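Long-range contact in serpin 2 (Anopheles gambiae, PDB 3PZF), which inhibits the serine proteases CLIPB9, CLIPB10 and CLIPB4, blocking phenoloxidase activation and so negatively regulating melanization in the mosquito immune response: residues A[153-158]-A[180-185]. Sequence-based numbering, arbitrary orientation.
Sequences NWVSEH and VNVIYF
Val155 and Val182 mark the closest backbone approach, their CA atoms 6.9 Å apart, where residues 153-158, in the C-terminal part of helix 144-158, lie over strand 177-188. The local axes run in nearly the same direction, at a signed crossing angle of -26°, and come within 9.0 Å. That spacing leaves one layer of side chains; 245 Å² is buried, and the contacts that carry it are methyl and ring carbons of Trp154, Val155, Val180 and Val182, with no polar bond bridging the segments. On the strand, alternation decides the participants: Val180 and Val182 point at the helix, whereas Asn181 and Ile183 point to the other face. Trp154 extends with CG anti to its backbone N (chi1 176°), which carries the six-membered end of the indole to the valines. Its CZ3 meets CG1 of Val180 at 3.8 Å and CG2 of Val182 at 4.1 Å, both methyls approaching the ring obliquely. Val182 divides its methyls: with chi1 -64°, CG2 is left to the indole while CG1 turns to Val155 CG2 at 3.9 Å. His158 places CD2 over one face of the indole, 3.2 Å above its plane and toward the rim. Phe113 adds an edge-to-face ring contact to Trp154. The arrangement matches serpin helix F on central sheet A: strand 177-188 is flanked by strands 105-115 and 332-341, pairs with hinge strand 345-346, and turns Asn181 toward helix 45-58. Strands 177-188 and 332-341, paired in this native form, are those that part in serpins to admit the cleaved reactive loop, so the helix borders the insertion site.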
loop_
_atom_site.group_PDB
_atom_site.type_symbol
_atom_site.label_atom_id
_atom_site.label_comp_id
_atom_site.label_asym_id
_atom_site.label_seq_id
_atom_site.Cartn_x
_atom_site.Cartn_y
_atom_site.Cartn_z
ATOM N N ASN A 153 5.164 -2.680 19.798
ATOM C CA ASN A 153 4.659 -1.479 20.446
ATOM C C ASN A 153 4.851 -0.265 19.531
ATOM O O ASN A 153 4.055 0.659 19.544
ATOM C CB ASN A 153 5.331 -1.263 21.807
ATOM C CG ASN A 153 4.942 -2.332 22.828
ATOM O OD1 ASN A 153 4.010 -3.116 22.607
ATOM N ND2 ASN A 153 5.648 -2.361 23.955
ATOM N N TRP A 154 5.906 -0.287 18.721
ATOM C CA TRP A 154 6.159 0.786 17.779
ATOM C C TRP A 154 5.072 0.779 16.704
ATOM O O TRP A 154 4.567 1.831 16.296
ATOM C CB TRP A 154 7.555 0.621 17.166
ATOM C CG TRP A 154 7.888 1.629 16.117
ATOM C CD1 TRP A 154 8.473 2.856 16.300
ATOM C CD2 TRP A 154 7.657 1.496 14.716
ATOM N NE1 TRP A 154 8.604 3.501 15.088
ATOM C CE2 TRP A 154 8.120 2.683 14.097
ATOM C CE3 TRP A 154 7.106 0.489 13.919
ATOM C CZ2 TRP A 154 8.052 2.882 12.730
ATOM C CZ3 TRP A 154 7.044 0.688 12.555
ATOM C CH2 TRP A 154 7.504 1.876 11.974
ATOM N N VAL A 155 4.693 -0.414 16.258
ATOM C CA VAL A 155 3.630 -0.536 15.250
ATOM C C VAL A 155 2.325 0.056 15.794
ATOM O O VAL A 155 1.653 0.844 15.112
ATOM C CB VAL A 155 3.434 -2.012 14.817
ATOM C CG1 VAL A 155 2.068 -2.222 14.125
ATOM C CG2 VAL A 155 4.586 -2.447 13.908
ATOM N N SER A 156 1.975 -0.302 17.026
ATOM C CA SER A 156 0.737 0.186 17.640
ATOM C C SER A 156 0.741 1.707 17.776
ATOM O O SER A 156 -0.206 2.387 17.404
ATOM C CB SER A 156 0.547 -0.437 19.023
ATOM O OG SER A 156 -0.691 -0.026 19.578
ATOM N N GLU A 157 1.825 2.225 18.327
ATOM C CA GLU A 157 1.992 3.644 18.563
ATOM C C GLU A 157 1.868 4.469 17.281
ATOM O O GLU A 157 1.361 5.587 17.314
ATOM C CB GLU A 157 3.354 3.869 19.239
ATOM C CG GLU A 157 3.939 5.257 19.092
ATOM C CD GLU A 157 5.309 5.373 19.742
ATOM O OE1 GLU A 157 5.732 4.408 20.418
ATOM O OE2 GLU A 157 5.962 6.426 19.575
ATOM N N HIS A 158 2.300 3.910 16.153
ATOM C CA HIS A 158 2.307 4.660 14.887
ATOM C C HIS A 158 1.098 4.398 13.982
ATOM O O HIS A 158 0.995 4.976 12.890
ATOM C CB HIS A 158 3.619 4.404 14.133
ATOM C CG HIS A 158 4.813 4.996 14.817
ATOM N ND1 HIS A 158 5.264 6.272 14.553
ATOM C CD2 HIS A 158 5.624 4.505 15.782
ATOM C CE1 HIS A 158 6.310 6.533 15.313
ATOM N NE2 HIS A 158 6.550 5.480 16.072
ATOM N N VAL A 180 11.000 -2.189 8.922
ATOM C CA VAL A 180 9.564 -2.388 9.159
ATOM C C VAL A 180 8.821 -1.178 8.647
ATOM O O VAL A 180 9.230 -0.060 8.906
ATOM C CB VAL A 180 9.279 -2.552 10.671
ATOM C CG1 VAL A 180 7.772 -2.719 10.921
ATOM C CG2 VAL A 180 10.016 -3.755 11.211
ATOM N N ASN A 181 7.743 -1.402 7.898
ATOM C CA ASN A 181 6.898 -0.324 7.448
ATOM C C ASN A 181 5.432 -0.631 7.731
ATOM O O ASN A 181 4.966 -1.740 7.500
ATOM C CB ASN A 181 7.070 -0.092 5.947
ATOM C CG ASN A 181 6.074 0.910 5.400
ATOM O OD1 ASN A 181 6.265 2.127 5.505
ATOM N ND2 ASN A 181 5.008 0.411 4.835
ATOM N N VAL A 182 4.714 0.365 8.229
ATOM C CA VAL A 182 3.277 0.238 8.424
ATOM C C VAL A 182 2.600 1.501 7.911
ATOM O O VAL A 182 3.222 2.543 7.726
ATOM C CB VAL A 182 2.875 -0.012 9.909
ATOM C CG1 VAL A 182 3.420 -1.360 10.401
ATOM C CG2 VAL A 182 3.391 1.102 10.803
ATOM N N ILE A 183 1.302 1.394 7.666
ATOM C CA ILE A 183 0.544 2.521 7.153
ATOM C C ILE A 183 -0.828 2.484 7.790
ATOM O O ILE A 183 -1.327 1.408 8.129
ATOM C CB ILE A 183 0.398 2.476 5.634
ATOM C CG1 ILE A 183 -0.264 3.773 5.142
ATOM C CG2 ILE A 183 -0.414 1.232 5.229
ATOM C CD1 ILE A 183 -0.281 3.919 3.610
ATOM N N TYR A 184 -1.400 3.660 8.012
ATOM C CA TYR A 184 -2.698 3.757 8.679
ATOM C C TYR A 184 -3.467 4.872 8.004
ATOM O O TYR A 184 -2.877 5.889 7.604
ATOM C CB TYR A 184 -2.513 4.044 10.174
ATOM C CG TYR A 184 -3.741 4.626 10.845
ATOM C CD1 TYR A 184 -4.732 3.802 11.355
ATOM C CD2 TYR A 184 -3.912 6.002 10.953
ATOM C CE1 TYR A 184 -5.858 4.334 11.983
ATOM C CE2 TYR A 184 -5.027 6.544 11.576
ATOM C CZ TYR A 184 -5.996 5.709 12.085
ATOM O OH TYR A 184 -7.106 6.251 12.693
ATOM N N PHE A 185 -4.776 4.682 7.833
ATOM C CA PHE A 185 -5.571 5.674 7.131
ATOM C C PHE A 185 -6.989 5.722 7.673
ATOM O O PHE A 185 -7.676 4.713 7.716
ATOM C CB PHE A 185 -5.624 5.373 5.642
ATOM C CG PHE A 185 -6.655 6.183 4.909
ATOM C CD1 PHE A 185 -6.604 7.569 4.920
ATOM C CD2 PHE A 185 -7.679 5.559 4.223
ATOM C CE1 PHE A 185 -7.562 8.317 4.243
ATOM C CE2 PHE A 185 -8.644 6.308 3.544
ATOM C CZ PHE A 185 -8.582 7.689 3.566
#